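RNA-binding protein RO60 (Deinococcus radiodurans, PDB 2NVO) binds several small RNAs that accumulate during recovery from ultraviolet irradiation and contributes to the bacterium's resistance to that irradiation. Local coordinates at residues W182-A187 with K205-G210; G147-L152 with R189-K194. All blocks are in the same frame, centred on the assembly; numbering follows the deposited sequence.

Contact 1 of 2, residues W182-A187 with K205-G210; sequences WSQADA and KFMVDG
M207 lays its terminal methyl against the aliphatic root of Q184, with M207 CE 3.6 Å from Q184 CB and 3.8 Å from Q184 CG. The two side chains run obliquely across one another. The methionine is nearly extended as far as its sulfur and then bends at the last torsion (chi3 70°), which carries the methyl over to the glutamine. Both residues are buried, and both also touch W172 of helix 166-175, which therefore borders the pair.

One residue further along, the two backbones come closest: A185 CA and V208 CA are 4.6 Å apart, a close spacing consistent with an alanine at the interface. The methyl of A185 rests near the peptide carbonyl, with A185 CB 3.7 Å from M207 O, while the nearest V208 atom is its CA, 4.4 Å from A185 CB. The start of helix 184-191 thus meets the last turn of helix 198-209.

That start is closed by a capping box. D186 N donates to S183 OG at 3.0 Å and a nearly straight 164°, and S183 N returns a bond to D186 OD2 at 3.1 Å, reaching the oxygen from above the carboxylate plane. Helix 198-209 ends at D209, and G210, with positive phi, is the first residue past it.

No hydrogen bond links the two segments. Their direct contact within the TROVE domain is the methionine methyl on the glutamine's methylenes plus the alanine methyl against a carbonyl oxygen, so it depends on fit of shape, while the polar capping bonds stay inside residues 182-187.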
loop_
_atom_site.group_PDB
_atom_site.type_symbol
_atom_site.label_atom_id
_atom_site.label_comp_id
_atom_site.label_asym_id
_atom_site.label_seq_id
_atom_site.Cartn_x
_atom_site.Cartn_y
_atom_site.Cartn_z
ATOM N N TRP A 182 -3.695 -2.235 -23.114
ATOM C CA TRP A 182 -2.285 -2.176 -23.531
ATOM C C TRP A 182 -1.454 -3.421 -23.210
ATOM O O TRP A 182 -1.517 -3.958 -22.102
ATOM C CB TRP A 182 -1.624 -0.947 -22.903
ATOM C CG TRP A 182 -1.967 0.292 -23.620
ATOM C CD1 TRP A 182 -2.947 1.187 -23.295
ATOM C CD2 TRP A 182 -1.349 0.784 -24.812
ATOM N NE1 TRP A 182 -2.971 2.211 -24.208
ATOM C CE2 TRP A 182 -2.010 1.981 -25.160
ATOM C CE3 TRP A 182 -0.308 0.327 -25.625
ATOM C CZ2 TRP A 182 -1.654 2.733 -26.279
ATOM C CZ3 TRP A 182 0.042 1.077 -26.742
ATOM C CH2 TRP A 182 -0.629 2.266 -27.054
ATOM N N SER A 183 -0.656 -3.866 -24.180
ATOM C CA SER A 183 0.298 -4.944 -23.961
ATOM C C SER A 183 1.700 -4.452 -24.317
ATOM O O SER A 183 1.845 -3.446 -25.003
ATOM C CB SER A 183 -0.054 -6.159 -24.821
ATOM O OG SER A 183 0.270 -5.938 -26.187
ATOM N N GLN A 184 2.726 -5.162 -23.861
ATOM C CA GLN A 184 4.098 -4.833 -24.266
ATOM C C GLN A 184 4.218 -4.928 -25.786
ATOM O O GLN A 184 4.866 -4.094 -26.427
ATOM C CB GLN A 184 5.112 -5.773 -23.596
ATOM C CG GLN A 184 4.969 -5.862 -22.083
ATOM C CD GLN A 184 5.356 -4.586 -21.374
ATOM O OE1 GLN A 184 4.922 -4.332 -20.251
ATOM N NE2 GLN A 184 6.171 -3.773 -22.024
ATOM N N ALA A 185 3.588 -5.945 -26.364
ATOM C CA ALA A 185 3.559 -6.117 -27.815
ATOM C C ALA A 185 3.041 -4.876 -28.547
ATOM O O ALA A 185 3.650 -4.436 -29.519
ATOM C CB ALA A 185 2.738 -7.338 -28.195
ATOM N N ASP A 186 1.920 -4.318 -28.080
ATOM C CA ASP A 186 1.369 -3.088 -28.659
ATOM C C ASP A 186 2.390 -1.956 -28.662
ATOM O O ASP A 186 2.644 -1.318 -29.689
ATOM C CB ASP A 186 0.160 -2.594 -27.863
ATOM C CG ASP A 186 -1.013 -3.544 -27.917
ATOM O OD1 ASP A 186 -1.078 -4.375 -28.845
ATOM O OD2 ASP A 186 -1.859 -3.440 -27.014
ATOM N N ALA A 187 2.937 -1.685 -27.487
ATOM C CA ALA A 187 3.894 -0.606 -27.321
ATOM C C ALA A 187 5.121 -0.814 -28.208
ATOM O O ALA A 187 5.628 0.130 -28.804
ATOM C CB ALA A 187 4.309 -0.492 -25.856
ATOM N N LYS A 205 12.148 -8.960 -29.476
ATOM C CA LYS A 205 11.508 -9.712 -30.545
ATOM C C LYS A 205 10.546 -10.756 -29.980
ATOM O O LYS A 205 9.451 -10.943 -30.504
ATOM C CB LYS A 205 12.544 -10.389 -31.442
ATOM C CG LYS A 205 11.952 -10.944 -32.739
ATOM C CD LYS A 205 12.944 -11.836 -33.469
ATOM C CE LYS A 205 12.344 -12.423 -34.744
ATOM N NZ LYS A 205 12.305 -11.436 -35.866
ATOM N N PHE A 206 10.957 -11.436 -28.913
ATOM C CA PHE A 206 10.102 -12.452 -28.308
ATOM C C PHE A 206 8.837 -11.830 -27.731
ATOM O O PHE A 206 7.759 -12.419 -27.803
ATOM C CB PHE A 206 10.837 -13.223 -27.213
ATOM C CG PHE A 206 9.924 -14.052 -26.351
ATOM C CD1 PHE A 206 9.554 -15.328 -26.740
ATOM C CD2 PHE A 206 9.417 -13.546 -25.168
ATOM C CE1 PHE A 206 8.703 -16.090 -25.957
ATOM C CE2 PHE A 206 8.564 -14.303 -24.383
ATOM C CZ PHE A 206 8.209 -15.576 -24.779
ATOM N N MET A 207 8.982 -10.646 -27.149
ATOM C CA MET A 207 7.864 -9.943 -26.533
ATOM C C MET A 207 6.814 -9.552 -27.561
ATOM O O MET A 207 5.653 -9.327 -27.221
ATOM C CB MET A 207 8.355 -8.713 -25.769
ATOM C CG MET A 207 9.102 -9.056 -24.486
ATOM S SD MET A 207 9.923 -7.664 -23.663
ATOM C CE MET A 207 8.528 -6.712 -23.063
ATOM N N VAL A 208 7.232 -9.478 -28.820
ATOM C CA VAL A 208 6.316 -9.167 -29.907
ATOM C C VAL A 208 5.753 -10.420 -30.580
ATOM O O VAL A 208 4.560 -10.492 -30.844
ATOM C CB VAL A 208 6.967 -8.240 -30.958
ATOM C CG1 VAL A 208 6.027 -8.010 -32.119
ATOM C CG2 VAL A 208 7.347 -6.918 -30.324
ATOM N N ASP A 209 6.590 -11.417 -30.847
ATOM C CA ASP A 209 6.114 -12.563 -31.620
ATOM C C ASP A 209 6.027 -13.890 -30.859
ATOM O O ASP A 209 5.633 -14.910 -31.431
ATOM C CB ASP A 209 6.910 -12.728 -32.922
ATOM C CG ASP A 209 8.352 -13.130 -32.684
ATOM O OD1 ASP A 209 9.155 -13.046 -33.641
ATOM O OD2 ASP A 209 8.683 -13.529 -31.547
ATOM N N GLY A 210 6.397 -13.878 -29.582
ATOM C CA GLY A 210 6.256 -15.048 -28.731
ATOM C C GLY A 210 7.071 -16.265 -29.142
ATOM O O GLY A 210 6.965 -17.327 -28.528
#

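Contact 2 of 2, residues G147-L152 with R189-K194; sequences GGWGRL and RKAHPK
An inverse gamma turn centred on W149, in the loop that leads into helix 151-163, presents the indole to the last turn of helix 184-191 in the TROVE domain. The turn's own bond, G150 N to G148 O at 3.2 Å, is weak. The principal interaction is a CH-pi contact: K190 CB stands 3.3 Å from the centroid of the six-membered ring of W149 and only 6° from the ring normal. K190 CB lies 3.5 to 3.7 Å from all six atoms of that W149 ring (CD2, CE2, CE3, CZ2, CZ3 and CH2), hence over its face but off-centre on the whole indole.

From there the lysine turns across the indole. A bend at chi2 (-101°, away from a staggered value) sends the chain toward the pyrrole part, where K190 CD comes within 3.5 Å of W149 NE1. The amino group follows to the same end, with K190 NZ 3.6 Å from W149 CD1. The aliphatic chain thus spans both rings, and the two side chains cross at about a right angle.

A191 adds a smaller apolar contact, its CB 4.0 Å from W149 CZ3. The helix stops just after it, since H192 leaves helical geometry with positive phi. No hydrogen bond crosses between the segments; the side-chain contacts converge on a single indole.

Around the pair, V157 of helix 151-163 touches both W149 and A191. K111 donates a hydrogen bond to the carbonyl of G148, the turn's first residue, and P193 packs on Y161 and E162 of helix 151-163 and on L204 of helix 198-209.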
loop_
_atom_site.group_PDB
_atom_site.type_symbol
_atom_site.label_atom_id
_atom_site.label_comp_id
_atom_site.label_asym_id
_atom_site.label_seq_id
_atom_site.Cartn_x
_atom_site.Cartn_y
_atom_site.Cartn_z
ATOM N N GLY A 147 -2.976 12.389 -26.851
ATOM C CA GLY A 147 -2.272 12.620 -28.100
ATOM C C GLY A 147 -1.850 11.346 -28.801
ATOM O O GLY A 147 -1.902 10.264 -28.215
ATOM N N GLY A 148 -1.436 11.483 -30.061
ATOM C CA GLY A 148 -0.992 10.356 -30.867
ATOM C C GLY A 148 0.503 10.096 -30.787
ATOM O O GLY A 148 1.204 10.657 -29.944
ATOM N N TRP A 149 1.001 9.245 -31.676
ATOM C CA TRP A 149 2.387 8.791 -31.590
ATOM C C TRP A 149 3.342 9.632 -32.443
ATOM O O TRP A 149 3.844 9.174 -33.470
ATOM C CB TRP A 149 2.495 7.307 -31.962
ATOM C CG TRP A 149 2.026 6.360 -30.878
ATOM C CD1 TRP A 149 0.733 6.093 -30.520
ATOM C CD2 TRP A 149 2.852 5.559 -30.017
ATOM N NE1 TRP A 149 0.703 5.180 -29.490
ATOM C CE2 TRP A 149 1.987 4.838 -29.164
ATOM C CE3 TRP A 149 4.231 5.379 -29.890
ATOM C CZ2 TRP A 149 2.466 3.952 -28.196
ATOM C CZ3 TRP A 149 4.702 4.501 -28.928
ATOM C CH2 TRP A 149 3.822 3.798 -28.095
ATOM N N GLY A 150 3.589 10.863 -32.009
ATOM C CA GLY A 150 4.587 11.701 -32.645
ATOM C C GLY A 150 5.983 11.215 -32.303
ATOM O O GLY A 150 6.148 10.223 -31.590
ATOM N N ARG A 151 6.990 11.920 -32.804
ATOM C CA ARG A 151 8.384 11.527 -32.613
ATOM C C ARG A 151 8.780 11.415 -31.142
ATOM O O ARG A 151 9.482 10.472 -30.750
ATOM C CB ARG A 151 9.311 12.498 -33.332
ATOM N N LEU A 152 8.352 12.383 -30.338
ATOM C CA LEU A 152 8.672 12.372 -28.914
ATOM C C LEU A 152 8.117 11.120 -28.252
ATOM O O LEU A 152 8.774 10.516 -27.407
ATOM C CB LEU A 152 8.116 13.606 -28.206
ATOM C CG LEU A 152 9.001 14.850 -28.194
ATOM C CD1 LEU A 152 8.650 15.701 -26.993
ATOM C CD2 LEU A 152 10.482 14.469 -28.165
ATOM N N ARG A 189 5.377 -2.436 -31.011
ATOM C CA ARG A 189 5.039 -2.269 -32.425
ATOM C C ARG A 189 4.950 -0.802 -32.817
ATOM O O ARG A 189 5.153 -0.447 -33.972
ATOM C CB ARG A 189 3.708 -2.957 -32.740
ATOM C CG ARG A 189 3.734 -4.460 -32.568
ATOM C CD ARG A 189 2.495 -5.119 -33.170
ATOM N NE ARG A 189 2.468 -6.534 -32.830
ATOM C CZ ARG A 189 1.744 -7.041 -31.839
ATOM N NH1 ARG A 189 0.961 -6.244 -31.114
ATOM N NH2 ARG A 189 1.791 -8.347 -31.586
ATOM N N LYS A 190 4.616 0.039 -31.849
ATOM C CA LYS A 190 4.460 1.460 -32.081
ATOM C C LYS A 190 5.808 2.158 -31.934
ATOM O O LYS A 190 6.118 3.075 -32.688
ATOM C CB LYS A 190 3.457 2.051 -31.085
ATOM C CG LYS A 190 1.977 1.692 -31.346
ATOM C CD LYS A 190 1.235 2.833 -32.032
ATOM C CE LYS A 190 -0.261 2.528 -32.141
ATOM N NZ LYS A 190 -1.082 3.730 -32.491
ATOM N N ALA A 191 6.613 1.690 -30.977
ATOM C CA ALA A 191 7.856 2.362 -30.580
ATOM C C ALA A 191 9.129 1.847 -31.266
ATOM O O ALA A 191 10.102 2.589 -31.386
ATOM C CB ALA A 191 8.030 2.288 -29.063
ATOM N N HIS A 192 9.129 0.575 -31.659
ATOM C CA HIS A 192 10.261 -0.061 -32.349
ATOM C C HIS A 192 11.615 0.150 -31.681
ATOM O O HIS A 192 12.520 0.707 -32.302
ATOM C CB HIS A 192 10.373 0.452 -33.788
ATOM C CG HIS A 192 9.081 0.443 -34.539
ATOM N ND1 HIS A 192 8.515 -0.715 -35.030
ATOM C CD2 HIS A 192 8.245 1.452 -34.892
ATOM C CE1 HIS A 192 7.383 -0.420 -35.649
ATOM N NE2 HIS A 192 7.199 0.887 -35.577
ATOM N N PRO A 193 11.778 -0.304 -30.427
ATOM C CA PRO A 193 13.101 -0.138 -29.807
ATOM C C PRO A 193 14.168 -0.991 -30.498
ATOM O O PRO A 193 13.877 -2.085 -30.993
ATOM C CB PRO A 193 12.903 -0.658 -28.375
ATOM C CG PRO A 193 11.426 -0.891 -28.213
ATOM C CD PRO A 193 10.850 -1.070 -29.580
ATOM N N LYS A 194 15.400 -0.502 -30.514
ATOM C CA LYS A 194 16.535 -1.333 -30.908
ATOM C C LYS A 194 17.721 -1.036 -30.000
ATOM O O LYS A 194 18.117 0.112 -29.839
ATOM C CB LYS A 194 16.926 -1.108 -32.362
ATOM C CG LYS A 194 17.960 -2.123 -32.862
ATOM C CD LYS A 194 18.519 -1.734 -34.224
ATOM C CE LYS A 194 19.029 -2.950 -34.986
ATOM N NZ LYS A 194 19.450 -2.614 -36.386
#

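How the contacts relate
Helix 184-191 is common to both contacts: its first turn serves contact 1 and its last turn contact 2, with centres 14 Å apart. Contact 1 joins it to the following helix 198-209, contact 2 to the loop before helix 151-163. Each is partly buried, but contact 1 has no exposed residue among those that touch, whereas contact 2 relies on an exposed lysine. The chemistry differs accordingly, a methionine methyl on glutamine methylenes and an alanine at close CA spacing in the former, an indole face under a long chain in the latter. They also meet directly, W182 CH2 lying 3.7 Å from W149 CZ2. Both fall within the region assigned to RNA binding by similarity.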